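Local coordinates for protein nitroreductase (Desulfitobacterium hafniense, PDB 3PXV) that probably acts as an FMN-dependent oxidoreductase of the nitroreductase family, holding flavin mononucleotide as its cofactor, at residues C16-N21 with A171-P176; E22-E27 with A93-V98; R49-K54 with K152-P157; Q60-E65 with G138-S143. All coordinates share one frame; numbering follows the deposited sequence. Where two conformers were deposited one is given.

Contact 1: residues C16-N21 with A171-P176; sequences CRDFKN and ANTTKP. With FMN (flavin mononucleotide), chain F.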
loop_
_atom_site.group_PDB
_atom_site.type_symbol
_atom_site.label_atom_id
_atom_site.label_comp_id
_atom_site.label_asym_id
_atom_site.label_seq_id
_atom_site.Cartn_x
_atom_site.Cartn_y
_atom_site.Cartn_z
ATOM N N CYS B 16 11.739 11.000 -5.515
ATOM C CA CYS B 16 12.823 11.565 -6.321
ATOM C C CYS B 16 12.331 11.942 -7.723
ATOM O O CYS B 16 11.656 11.128 -8.388
ATOM C CB CYS B 16 13.978 10.562 -6.429
ATOM S SG CYS B 16 15.334 11.067 -7.470
ATOM N N ARG B 17 12.660 13.149 -8.172
ATOM C CA ARG B 17 12.262 13.570 -9.515
ATOM C C ARG B 17 13.441 14.051 -10.400
ATOM O O ARG B 17 13.293 14.940 -11.234
ATOM C CB ARG B 17 11.184 14.644 -9.421
ATOM C CG ARG B 17 9.892 14.103 -8.893
ATOM C CD ARG B 17 8.767 15.110 -9.024
ATOM N NE ARG B 17 7.548 14.530 -8.473
ATOM C CZ ARG B 17 7.125 14.708 -7.227
ATOM N NH1 ARG B 17 7.790 15.503 -6.383
ATOM N NH2 ARG B 17 6.005 14.107 -6.827
ATOM N N ASP B 18 14.590 13.427 -10.232
ATOM C CA ASP B 18 15.769 13.794 -10.983
ATOM C C ASP B 18 16.790 12.695 -10.717
ATOM O O ASP B 18 17.475 12.686 -9.683
ATOM C CB ASP B 18 16.271 15.155 -10.495
ATOM C CG ASP B 18 17.490 15.631 -11.234
ATOM O OD1 ASP B 18 17.818 15.055 -12.283
ATOM O OD2 ASP B 18 18.115 16.602 -10.769
ATOM N N PHE B 19 16.852 11.748 -11.640
ATOM C CA PHE B 19 17.739 10.593 -11.531
ATOM C C PHE B 19 18.968 10.664 -12.432
ATOM O O PHE B 19 18.915 11.216 -13.517
ATOM C CB PHE B 19 16.972 9.327 -11.933
ATOM C CG PHE B 19 15.820 8.967 -11.014
ATOM C CD1 PHE B 19 14.552 9.452 -11.242
ATOM C CD2 PHE B 19 15.999 8.062 -9.979
ATOM C CE1 PHE B 19 13.490 9.080 -10.425
ATOM C CE2 PHE B 19 14.943 7.700 -9.155
ATOM C CZ PHE B 19 13.697 8.196 -9.385
ATOM N N LYS B 20 20.065 10.076 -11.964
ATOM C CA LYS B 20 21.281 9.905 -12.741
ATOM C C LYS B 20 20.987 8.736 -13.685
ATOM O O LYS B 20 20.015 7.992 -13.466
ATOM C CB LYS B 20 22.482 9.590 -11.822
ATOM C CG LYS B 20 22.818 10.722 -10.823
ATOM C CD LYS B 20 23.753 10.302 -9.659
ATOM C CE LYS B 20 25.213 10.560 -9.914
ATOM N NZ LYS B 20 25.542 12.030 -9.955
ATOM N N ASN B 21 21.781 8.570 -14.737
ATOM C CA ASN B 21 21.535 7.478 -15.687
ATOM C C ASN B 21 22.076 6.112 -15.221
ATOM O O ASN B 21 21.773 5.082 -15.825
ATOM C CB ASN B 21 22.005 7.840 -17.124
ATOM C CG ASN B 21 23.515 8.031 -17.240
ATOM O OD1 ASN B 21 24.233 8.066 -16.243
ATOM N ND2 ASN B 21 24.000 8.159 -18.473
ATOM N N ALA B 171 19.682 9.280 -7.014
ATOM C CA ALA B 171 19.264 10.696 -7.072
ATOM C C ALA B 171 20.367 11.602 -7.598
ATOM O O ALA B 171 21.510 11.528 -7.154
ATOM C CB ALA B 171 18.807 11.209 -5.679
ATOM N N ASN B 172 20.009 12.428 -8.578
ATOM C CA ASN B 172 20.900 13.452 -9.066
ATOM C C ASN B 172 20.662 14.620 -8.129
ATOM O O ASN B 172 21.610 15.208 -7.625
ATOM C CB ASN B 172 20.583 13.830 -10.501
ATOM C CG ASN B 172 21.586 14.803 -11.086
ATOM O OD1 ASN B 172 22.778 14.769 -10.764
ATOM N ND2 ASN B 172 21.109 15.669 -11.964
ATOM N N THR B 173 19.385 14.937 -7.884
ATOM C CA THR B 173 19.005 15.997 -6.951
ATOM C C THR B 173 17.961 15.465 -5.959
ATOM O O THR B 173 17.086 14.672 -6.288
ATOM C CB THR B 173 18.520 17.309 -7.658
ATOM O OG1 THR B 173 17.204 17.154 -8.175
ATOM C CG2 THR B 173 19.475 17.723 -8.796
ATOM N N THR B 174 18.104 15.923 -4.729
ATOM C CA THR B 174 17.279 15.528 -3.587
ATOM C C THR B 174 15.996 16.375 -3.366
ATOM O O THR B 174 15.749 17.399 -4.036
ATOM C CB THR B 174 18.201 15.563 -2.333
ATOM O OG1 THR B 174 18.670 14.231 -2.079
ATOM C CG2 THR B 174 17.514 16.139 -1.098
ATOM N N LYS B 175 15.150 15.882 -2.466
ATOM C CA LYS B 175 13.946 16.580 -2.026
ATOM C C LYS B 175 13.559 16.077 -0.623
ATOM O O LYS B 175 13.706 14.896 -0.325
ATOM C CB LYS B 175 12.817 16.333 -3.016
ATOM C CG LYS B 175 11.431 16.542 -2.476
ATOM C CD LYS B 175 10.378 16.059 -3.424
ATOM C CE LYS B 175 8.998 16.205 -2.813
ATOM N NZ LYS B 175 8.825 15.466 -1.524
ATOM N N PRO B 176 13.106 16.978 0.266
ATOM C CA PRO B 176 12.678 16.421 1.544
ATOM C C PRO B 176 11.356 15.695 1.378
ATOM O O PRO B 176 10.577 16.010 0.481
ATOM C CB PRO B 176 12.476 17.653 2.437
ATOM C CG PRO B 176 13.116 18.784 1.722
ATOM C CD PRO B 176 13.198 18.446 0.287
HETATM N N1 FMN F . 4.712 11.860 -8.444
HETATM C C2 FMN F . 5.027 12.199 -9.746
HETATM O O2 FMN F . 5.858 13.064 -10.013
HETATM N N3 FMN F . 4.396 11.558 -10.776
HETATM C C4 FMN F . 3.451 10.588 -10.551
HETATM O O4 FMN F . 2.924 10.063 -11.521
HETATM C C4A FMN F . 3.135 10.244 -9.236
HETATM N N5 FMN F . 2.207 9.281 -8.955
HETATM C C5A FMN F . 2.099 8.775 -7.684
HETATM C C6 FMN F . 1.341 7.620 -7.470
HETATM C C7 FMN F . 1.214 7.078 -6.198
HETATM C C7M FMN F . 0.405 5.850 -6.022
HETATM C C8 FMN F . 1.841 7.701 -5.131
HETATM C C8M FMN F . 1.742 7.171 -3.747
HETATM C C9 FMN F . 2.604 8.856 -5.338
HETATM C C9A FMN F . 2.738 9.404 -6.628
HETATM N N10 FMN F . 3.475 10.550 -6.875
HETATM C C10 FMN F . 3.776 10.889 -8.178
HETATM C "C1'" FMN F . 4.411 11.033 -5.806
HETATM C "C2'" FMN F . 3.664 11.945 -4.848
HETATM O "O2'" FMN F . 3.537 13.215 -5.456
HETATM C "C3'" FMN F . 4.417 12.013 -3.523
HETATM O "O3'" FMN F . 4.482 10.741 -2.913
HETATM C "C4'" FMN F . 3.719 12.967 -2.570
HETATM O "O4'" FMN F . 3.783 14.231 -3.157
HETATM C "C5'" FMN F . 4.365 12.996 -1.186
HETATM O "O5'" FMN F . 5.731 13.350 -1.297
HETATM P P FMN F . 6.890 12.331 -0.855
HETATM O O1P FMN F . 8.188 12.943 -1.271
HETATM O O2P FMN F . 6.754 10.952 -1.531
HETATM O O3P FMN F . 6.778 12.254 0.631
HETATM O O HOH W 1 14.456 14.894 -6.462
#

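Contact 2: residues E22-E27 with A93-V98; sequences EMPSDE and APCMIV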
loop_
_atom_site.group_PDB
_atom_site.type_symbol
_atom_site.label_atom_id
_atom_site.label_comp_id
_atom_site.label_asym_id
_atom_site.label_seq_id
_atom_site.Cartn_x
_atom_site.Cartn_y
_atom_site.Cartn_z
ATOM N N GLU B 22 22.825 6.108 -14.121
ATOM C CA GLU B 22 23.415 4.894 -13.571
ATOM C C GLU B 22 22.374 3.862 -13.126
ATOM O O GLU B 22 21.515 4.146 -12.290
ATOM C CB GLU B 22 24.313 5.238 -12.385
ATOM C CG GLU B 22 25.150 4.058 -11.854
ATOM C CD GLU B 22 25.974 4.432 -10.627
ATOM O OE1 GLU B 22 25.595 5.389 -9.900
ATOM O OE2 GLU B 22 26.999 3.758 -10.396
HETATM N N MSE B 23 22.500 2.661 -13.686
HETATM C CA MSE B 23 21.629 1.545 -13.413
HETATM C C MSE B 23 21.968 0.927 -12.053
HETATM O O MSE B 23 23.154 0.692 -11.749
HETATM C CB MSE B 23 21.845 0.477 -14.506
HETATM C CG MSE B 23 20.939 -0.761 -14.433
HETATM SE SE MSE B 23 19.072 -0.335 -14.839
HETATM C CE MSE B 23 19.157 0.028 -16.746
ATOM N N PRO B 24 20.943 0.680 -11.216
ATOM C CA PRO B 24 21.192 -0.058 -9.980
ATOM C C PRO B 24 21.635 -1.471 -10.336
ATOM O O PRO B 24 21.249 -1.988 -11.376
ATOM C CB PRO B 24 19.830 -0.091 -9.289
ATOM C CG PRO B 24 19.083 1.052 -9.872
ATOM C CD PRO B 24 19.577 1.211 -11.276
ATOM N N SER B 25 22.456 -2.079 -9.497
ATOM C CA SER B 25 22.938 -3.434 -9.766
ATOM C C SER B 25 21.805 -4.470 -9.702
ATOM O O SER B 25 20.787 -4.252 -9.048
ATOM C CB SER B 25 24.058 -3.808 -8.775
ATOM O OG SER B 25 23.611 -3.808 -7.425
ATOM N N ASP B 26 21.986 -5.588 -10.396
ATOM C CA ASP B 26 21.022 -6.689 -10.374
ATOM C C ASP B 26 20.849 -7.200 -8.960
ATOM O O ASP B 26 19.755 -7.592 -8.573
ATOM C CB ASP B 26 21.496 -7.830 -11.264
ATOM C CG ASP B 26 21.471 -7.467 -12.749
ATOM O OD1 ASP B 26 20.598 -6.657 -13.160
ATOM O OD2 ASP B 26 22.302 -8.019 -13.505
ATOM N N GLU B 27 21.939 -7.204 -8.200
ATOM C CA GLU B 27 21.926 -7.620 -6.794
ATOM C C GLU B 27 20.844 -6.820 -6.054
ATOM O O GLU B 27 19.989 -7.384 -5.376
ATOM C CB GLU B 27 23.313 -7.368 -6.164
ATOM C CG GLU B 27 23.593 -8.060 -4.819
ATOM C CD GLU B 27 24.965 -7.687 -4.231
ATOM O OE1 GLU B 27 25.334 -6.493 -4.272
ATOM O OE2 GLU B 27 25.671 -8.586 -3.724
ATOM N N ALA B 93 14.901 8.283 -15.095
ATOM C CA ALA B 93 15.124 7.028 -14.383
ATOM C C ALA B 93 15.510 5.978 -15.385
ATOM O O ALA B 93 14.875 5.878 -16.429
ATOM C CB ALA B 93 13.880 6.584 -13.628
ATOM N N PRO B 94 16.535 5.178 -15.063
ATOM C CA PRO B 94 17.007 4.149 -15.967
ATOM C C PRO B 94 16.288 2.808 -15.830
ATOM O O PRO B 94 16.573 1.893 -16.589
ATOM C CB PRO B 94 18.479 4.030 -15.581
ATOM C CG PRO B 94 18.453 4.267 -14.091
ATOM C CD PRO B 94 17.398 5.296 -13.877
ATOM N N CYS B 95 15.397 2.677 -14.853
ATOM C CA CYS B 95 14.616 1.448 -14.685
ATOM C C CYS B 95 13.425 1.684 -13.788
ATOM O O CYS B 95 13.355 2.673 -13.076
ATOM C CB CYS B 95 15.451 0.314 -14.089
ATOM S SG CYS B 95 15.797 0.541 -12.375
HETATM N N MSE B 96 12.489 0.754 -13.821
HETATM C CA MSE B 96 11.290 0.869 -13.015
HETATM C C MSE B 96 10.677 -0.494 -12.827
HETATM O O MSE B 96 10.939 -1.417 -13.574
HETATM C CB MSE B 96 10.245 1.799 -13.688
HETATM C CG MSE B 96 9.675 1.296 -15.015
HETATM SE SE MSE B 96 8.360 2.500 -15.731
HETATM C CE MSE B 96 8.058 1.613 -17.435
ATOM N N ILE B 97 9.867 -0.605 -11.797
ATOM C CA ILE B 97 9.120 -1.812 -11.577
ATOM C C ILE B 97 7.696 -1.453 -11.892
ATOM O O ILE B 97 7.156 -0.498 -11.322
ATOM C CB ILE B 97 9.248 -2.303 -10.162
ATOM C CG1 ILE B 97 10.665 -2.855 -9.969
ATOM C CG2 ILE B 97 8.187 -3.356 -9.897
ATOM C CD1 ILE B 97 10.977 -3.331 -8.558
ATOM N N VAL B 98 7.119 -2.178 -12.845
ATOM C CA VAL B 98 5.725 -2.010 -13.253
ATOM C C VAL B 98 4.908 -3.081 -12.566
ATOM O O VAL B 98 5.290 -4.242 -12.605
ATOM C CB VAL B 98 5.581 -2.127 -14.788
ATOM C CG1 VAL B 98 4.114 -2.011 -15.211
ATOM C CG2 VAL B 98 6.460 -1.025 -15.469
#

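Contact 3: residues R49-K54 with K152-P157; sequences RVIVVK and KRLGFP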
loop_
_atom_site.group_PDB
_atom_site.type_symbol
_atom_site.label_atom_id
_atom_site.label_comp_id
_atom_site.label_asym_id
_atom_site.label_seq_id
_atom_site.Cartn_x
_atom_site.Cartn_y
_atom_site.Cartn_z
ATOM N N ARG B 49 1.837 -8.654 -10.446
ATOM C CA ARG B 49 3.118 -9.216 -10.902
ATOM C C ARG B 49 4.171 -8.136 -10.675
ATOM O O ARG B 49 3.836 -6.953 -10.614
ATOM C CB ARG B 49 3.135 -9.587 -12.389
ATOM C CG ARG B 49 2.197 -10.682 -12.828
ATOM C CD ARG B 49 2.560 -12.053 -12.257
ATOM N NE ARG B 49 1.644 -13.065 -12.792
ATOM C CZ ARG B 49 0.387 -13.271 -12.373
ATOM N NH1 ARG B 49 -0.142 -12.541 -11.402
ATOM N NH2 ARG B 49 -0.356 -14.212 -12.949
ATOM N N VAL B 50 5.435 -8.546 -10.583
ATOM C CA VAL B 50 6.539 -7.615 -10.347
ATOM C C VAL B 50 7.453 -7.679 -11.575
ATOM O O VAL B 50 8.256 -8.614 -11.714
ATOM C CB VAL B 50 7.280 -7.970 -9.037
ATOM C CG1 VAL B 50 8.525 -7.115 -8.823
ATOM C CG2 VAL B 50 6.327 -7.838 -7.879
ATOM N N ILE B 51 7.301 -6.697 -12.473
ATOM C CA ILE B 51 8.054 -6.645 -13.707
ATOM C C ILE B 51 9.157 -5.594 -13.578
ATOM O O ILE B 51 8.874 -4.398 -13.563
ATOM C CB ILE B 51 7.108 -6.315 -14.898
ATOM C CG1 ILE B 51 5.982 -7.340 -14.973
ATOM C CG2 ILE B 51 7.873 -6.290 -16.231
ATOM C CD1 ILE B 51 4.958 -7.016 -15.983
ATOM N N VAL B 52 10.408 -6.044 -13.478
ATOM C CA VAL B 52 11.562 -5.140 -13.339
ATOM C C VAL B 52 12.010 -4.755 -14.731
ATOM O O VAL B 52 12.613 -5.563 -15.431
ATOM C CB VAL B 52 12.771 -5.805 -12.587
ATOM C CG1 VAL B 52 13.972 -4.874 -12.596
ATOM C CG2 VAL B 52 12.407 -6.157 -11.146
ATOM N N VAL B 53 11.725 -3.520 -15.122
ATOM C CA VAL B 53 12.020 -3.052 -16.456
ATOM C C VAL B 53 13.320 -2.270 -16.485
ATOM O O VAL B 53 13.479 -1.332 -15.741
ATOM C CB VAL B 53 10.873 -2.162 -17.002
ATOM C CG1 VAL B 53 11.145 -1.786 -18.448
ATOM C CG2 VAL B 53 9.558 -2.885 -16.898
ATOM N N LYS B 54 14.234 -2.678 -17.358
ATOM C CA LYS B 54 15.536 -2.023 -17.545
ATOM C C LYS B 54 15.782 -1.579 -18.994
ATOM O O LYS B 54 16.771 -0.926 -19.266
ATOM C CB LYS B 54 16.685 -2.973 -17.160
ATOM C CG LYS B 54 16.551 -3.583 -15.775
ATOM C CD LYS B 54 17.863 -4.150 -15.253
ATOM C CE LYS B 54 18.511 -5.139 -16.144
ATOM N NZ LYS B 54 19.814 -5.582 -15.593
ATOM N N LYS B 152 2.315 -6.832 -23.998
ATOM C CA LYS B 152 3.106 -7.982 -24.407
ATOM C C LYS B 152 4.587 -7.706 -24.237
ATOM O O LYS B 152 5.340 -8.563 -23.811
ATOM C CB LYS B 152 2.802 -8.375 -25.856
ATOM C CG LYS B 152 1.408 -8.928 -26.052
ATOM C CD LYS B 152 1.152 -9.338 -27.509
ATOM C CE LYS B 152 1.161 -8.136 -28.459
ATOM N NZ LYS B 152 0.641 -8.488 -29.820
ATOM N N ARG B 153 5.023 -6.511 -24.572
ATOM C CA ARG B 153 6.439 -6.201 -24.423
ATOM C C ARG B 153 6.846 -6.264 -22.949
ATOM O O ARG B 153 7.964 -6.664 -22.627
ATOM C CB ARG B 153 6.766 -4.850 -25.046
ATOM C CG ARG B 153 6.551 -4.850 -26.543
ATOM C CD ARG B 153 6.723 -3.474 -27.127
ATOM N NE ARG B 153 8.099 -3.009 -27.066
ATOM C CZ ARG B 153 8.508 -1.836 -27.542
ATOM N NH1 ARG B 153 7.638 -0.986 -28.096
ATOM N NH2 ARG B 153 9.783 -1.510 -27.455
ATOM N N LEU B 154 5.926 -5.909 -22.061
ATOM C CA LEU B 154 6.211 -5.956 -20.611
ATOM C C LEU B 154 6.018 -7.351 -20.057
ATOM O O LEU B 154 6.601 -7.692 -19.050
ATOM C CB LEU B 154 5.324 -4.974 -19.860
ATOM C CG LEU B 154 5.736 -3.514 -20.043
ATOM C CD1 LEU B 154 4.604 -2.559 -19.696
ATOM C CD2 LEU B 154 6.989 -3.220 -19.220
ATOM N N GLY B 155 5.195 -8.148 -20.736
ATOM C CA GLY B 155 4.894 -9.498 -20.323
ATOM C C GLY B 155 3.748 -9.588 -19.330
ATOM O O GLY B 155 3.706 -10.497 -18.524
ATOM N N PHE B 156 2.811 -8.653 -19.387
ATOM C CA PHE B 156 1.634 -8.682 -18.524
ATOM C C PHE B 156 0.871 -9.990 -18.716
ATOM O O PHE B 156 0.813 -10.503 -19.828
ATOM C CB PHE B 156 0.657 -7.574 -18.951
ATOM C CG PHE B 156 0.935 -6.219 -18.386
ATOM C CD1 PHE B 156 2.198 -5.847 -17.929
ATOM C CD2 PHE B 156 -0.068 -5.264 -18.414
ATOM C CE1 PHE B 156 2.426 -4.572 -17.435
ATOM C CE2 PHE B 156 0.152 -3.986 -17.946
ATOM C CZ PHE B 156 1.404 -3.631 -17.459
ATOM N N PRO B 157 0.257 -10.524 -17.646
ATOM C CA PRO B 157 -0.630 -11.669 -17.879
ATOM C C PRO B 157 -1.888 -11.190 -18.611
ATOM O O PRO B 157 -2.304 -10.030 -18.439
ATOM C CB PRO B 157 -1.000 -12.145 -16.464
ATOM C CG PRO B 157 -0.051 -11.469 -15.530
ATOM C CD PRO B 157 0.489 -10.260 -16.213
#

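Contact 4: residues Q60-E65 with G138-S143; sequences QEMEAE and GLAFAS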
loop_
_atom_site.group_PDB
_atom_site.type_symbol
_atom_site.label_atom_id
_atom_site.label_comp_id
_atom_site.label_asym_id
_atom_site.label_seq_id
_atom_site.Cartn_x
_atom_site.Cartn_y
_atom_site.Cartn_z
ATOM N N GLN B 60 11.462 4.804 -22.909
ATOM C CA GLN B 60 11.296 6.035 -23.707
ATOM C C GLN B 60 10.002 6.019 -24.522
ATOM O O GLN B 60 9.343 7.046 -24.666
ATOM C CB GLN B 60 12.485 6.275 -24.667
ATOM C CG GLN B 60 13.836 6.644 -24.009
ATOM C CD GLN B 60 14.962 6.912 -25.051
ATOM O OE1 GLN B 60 15.025 6.270 -26.096
ATOM N NE2 GLN B 60 15.844 7.864 -24.746
ATOM N N GLU B 61 9.639 4.863 -25.061
ATOM C CA GLU B 61 8.430 4.785 -25.882
ATOM C C GLU B 61 7.173 4.986 -25.057
ATOM O O GLU B 61 6.271 5.694 -25.469
ATOM C CB GLU B 61 8.383 3.476 -26.683
ATOM C CG GLU B 61 9.434 3.395 -27.792
ATOM C CD GLU B 61 9.299 2.173 -28.691
ATOM O OE1 GLU B 61 8.206 1.573 -28.731
ATOM O OE2 GLU B 61 10.283 1.827 -29.394
HETATM N N MSE B 62 7.133 4.388 -23.876
HETATM C CA MSE B 62 5.986 4.512 -23.015
HETATM C C MSE B 62 5.888 5.955 -22.516
HETATM O O MSE B 62 4.789 6.497 -22.340
HETATM C CB MSE B 62 6.084 3.517 -21.838
HETATM C CG MSE B 62 5.979 2.072 -22.248
HETATM SE SE MSE B 62 6.228 0.815 -20.789
HETATM C CE MSE B 62 4.789 1.421 -19.694
ATOM N N GLU B 63 7.042 6.582 -22.308
ATOM C CA GLU B 63 7.083 7.961 -21.828
ATOM C C GLU B 63 6.537 8.908 -22.894
ATOM O O GLU B 63 5.702 9.761 -22.601
ATOM C CB GLU B 63 8.515 8.361 -21.431
ATOM C CG GLU B 63 8.601 9.771 -20.805
ATOM C CD GLU B 63 9.997 10.126 -20.298
ATOM O OE1 GLU B 63 10.975 9.917 -21.033
ATOM O OE2 GLU B 63 10.107 10.634 -19.165
ATOM N N ALA B 64 7.025 8.752 -24.124
ATOM C CA ALA B 64 6.606 9.592 -25.240
ATOM C C ALA B 64 5.126 9.383 -25.558
ATOM O O ALA B 64 4.427 10.333 -25.896
ATOM C CB ALA B 64 7.478 9.334 -26.462
ATOM N N GLU B 65 4.638 8.155 -25.438
ATOM C CA GLU B 65 3.209 7.877 -25.631
ATOM C C GLU B 65 2.396 8.545 -24.508
ATOM O O GLU B 65 1.367 9.202 -24.765
ATOM C CB GLU B 65 2.933 6.379 -25.666
ATOM C CG GLU B 65 1.452 6.018 -25.831
ATOM C CD GLU B 65 0.820 6.527 -27.130
ATOM O OE1 GLU B 65 1.557 6.726 -28.154
ATOM O OE2 GLU B 65 -0.430 6.694 -27.113
ATOM N N GLY B 138 1.062 4.751 -16.459
ATOM C CA GLY B 138 -0.242 4.293 -16.915
ATOM C C GLY B 138 -0.780 4.948 -18.177
ATOM O O GLY B 138 -1.651 4.401 -18.840
ATOM N N LEU B 139 -0.271 6.131 -18.493
ATOM C CA LEU B 139 -0.698 6.871 -19.669
ATOM C C LEU B 139 -0.263 6.185 -20.978
ATOM O O LEU B 139 -0.838 6.425 -22.031
ATOM C CB LEU B 139 -0.177 8.311 -19.608
ATOM C CG LEU B 139 -0.743 9.218 -18.524
ATOM C CD1 LEU B 139 0.009 10.580 -18.468
ATOM C CD2 LEU B 139 -2.230 9.430 -18.745
ATOM N N ALA B 140 0.721 5.291 -20.901
ATOM C CA ALA B 140 1.172 4.546 -22.074
ATOM C C ALA B 140 0.071 3.623 -22.622
ATOM O O ALA B 140 0.091 3.268 -23.790
ATOM C CB ALA B 140 2.403 3.746 -21.730
ATOM N N PHE B 141 -0.889 3.264 -21.780
ATOM C CA PHE B 141 -1.959 2.340 -22.142
ATOM C C PHE B 141 -3.290 3.020 -22.363
ATOM O O PHE B 141 -4.219 2.407 -22.866
ATOM C CB PHE B 141 -2.188 1.372 -20.982
ATOM C CG PHE B 141 -0.964 0.603 -20.570
ATOM C CD1 PHE B 141 -0.061 1.140 -19.691
ATOM C CD2 PHE B 141 -0.738 -0.674 -21.052
ATOM C CE1 PHE B 141 1.044 0.445 -19.315
ATOM C CE2 PHE B 141 0.370 -1.363 -20.678
ATOM C CZ PHE B 141 1.264 -0.797 -19.809
ATOM N N ALA B 142 -3.358 4.290 -21.996
ATOM C CA ALA B 142 -4.614 5.026 -21.918
ATOM C C ALA B 142 -5.433 5.168 -23.176
ATOM O O ALA B 142 -6.645 5.153 -23.098
ATOM C CB ALA B 142 -4.388 6.401 -21.259
ATOM N N SER B 143 -4.801 5.315 -24.330
ATOM C CA SER B 143 -5.549 5.471 -25.586
ATOM C C SER B 143 -6.152 4.148 -26.027
ATOM O O SER B 143 -7.086 4.126 -26.819
ATOM C CB SER B 143 -4.634 5.999 -26.689
ATOM O OG SER B 143 -3.732 4.995 -27.128
HETATM O O HOH W 2 -1.945 6.083 -24.683
#

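Contact 1: residues C16-N21 with A171-P176
In the FMN site Arg17 and Lys175 cross obliquely, with Arg17 NH1 3.8 Å from Lys175 CE. Arg17 NE donates to FMN O2 at 2.7 Å, nearly straight (173°). Its NH2 reaches FMN N1, which lies in the guanidinium plane, at 3.1 Å. An alanine at Arg17 would probably leave FMN O2 and N1 without these donors and the pyrimidine side of the flavin freer to shift. Lys175 NZ is shared between FMN O1P, at 2.6 Å, and the carbonyl of Pro176. Farther out the two loops of this nitroreductase fold meet in a single beta bridge, Phe19 with Ala171, beside which Asn172 N donates to Asp18 O at 2.8 Å. Asp18 CG, anti to its backbone N (chi1 -179°), lies on the side of Asn172; carboxylate and amide planes are 83° apart, and Asn172 ND2 makes a weak bond to Asp18 OD1 at 3.4 Å. A water joins Arg17 N to Thr173 O. Cys16 SG touches Ala171 CB at 3.9 Å and sits over the centre of the Phe19 ring.

Contact 2: residues E22-E27 with A93-V98
Met23 and Pro24 meet Pro94 and Cys95 where the loop ahead of helix 26-36 passes the start of strand 95-101. The close part is made by the selenomethionine Met23. Its chain bends at chi2 (69°), which places SE 3.8 Å from Cys95 CB, and a second bend at chi3 (71°) brings CE to 3.2 Å from Pro94 O. Pro94 CG in turn touches the Glu22 carbonyl, 3.6 Å from O. Beside these, Cys95 SG lies 4.0 Å from Pro24 CD; Leu29 of the following helix also packs on both Pro24 and Cys95. The other side is looser. Pro24 CD and Pro94 CG stand 4.3 Å apart, and the Glu22 side chain points away from an exposed position. Together the two segments bury 193 Å². The side-chain pairs are of carbon, sulfur and selenium, and the carbonyl oxygens of Glu22 and Pro94 meet carbon or selenium; the joint therefore rests on shape and dispersion, its hold is weakly directional and no polar bond between the segments fixes the register.

Contact 3: residues R49-K54 with K152-P157
Arg49, just ahead of strand 50-53, and Ile51 and Val53 on it point toward Leu154, Phe156 and Pro157, where helix 147-154 ends in a Schellman motif with Gly155 as its C-prime residue (phi 86°). The touching parts run nearly opposite ways, 169° apart. Strand 50-53, outermost in its own chain's antiparallel sheet, pairs in parallel with a strand of the second subunit, so the sheet continues across the dimer. Arg49 comes first: one face of its guanidinium takes Pro157 CG, 3.5 Å above the plane and toward the rim, and 3.6 Å from Arg49 NE. Arg49 CG lies equally near that carbon, so the stem of the side chain shares the contact. An alanine at Arg49 would probably take from Pro157 CG its packing on the arginine stem and guanidinium, and leave Tyr160 OH without its weak bond to NH1. Ile51 follows, with CG2 3.4 Å from Leu154 O. Its CD1 reaches the edge of the Phe156 ring, near the ring plane, 3.6 Å from CD1 of that ring. Val53 closes the series: CG2, beside its own backbone N, meets Leu154 CD2 at 3.5 Å, tighter than usual van der Waals contact, the two side chains crossing at about a right angle.

Contact 4: residues Q60-E65 with G138-S143
Met62 on helix 56-72 and Ala140 in the loop 138-143 have the nearest CA atoms across the contact, 4.9 Å apart, and their side chains begin the apolar part of the contact. Met62 CB lies 3.7 Å from Ala140 CB. The selenomethionine chain then runs on extended to SE and bends at chi3 (59°), which brings CE to 3.9 Å from Phe141 CE1, with the methyl oblique to the ring. Phe141 also meets the ring of Phe156, their planes about 15° apart, and Leu154 touches both Met62 and Phe141. A mixed contact comes next: Glu65 CG rests 3.7 Å from Ala140 O, and the chain bends at chi2 (61°), which sets CD.

The polar link is made through water. One water molecule donates to Glu65 OE2 at 2.9 Å and to Leu139 O at 2.9 Å, and accepts from Ser143 N at 3.0 Å, so three groups of the two segments share it. Ser143 OG is hydrogen-bonded to Leu145 N, while Glu65 OE1 has a long, weak ion pair with Arg146. Within the loop, Phe141 N donates to Gly138 O at 3.2 Å, a short turn that also lays that oxygen in the plane of the Phe141 ring at its edge. This is the loop that continues from the FMN-binding residues Gly135 and Tyr136 of the nitroreductase fold, backed here by helix 56-72.

In the fold
From the N terminus, the loop 16-21 opens contact 1, which closes only at 171-176 and so encloses the other three. Next, 22-27 joins strand 95-101 in contact 2, starting directly beside contact 1, where Asn21 O touches Pro94 CB. Strand 50-53 begins contact 3 before contact 2 has closed, so the two cross; they share the sheet and the Asp26-Lys54 salt bridge. Contact 4, from helix 56-72 to 138-143, crosses contact 2 as well but falls wholly within contact 3, to which the Glu61-Arg153 salt bridge ties it. Together they connect FMN site, central sheet and the helices 26-36, 56-72 and 147-154.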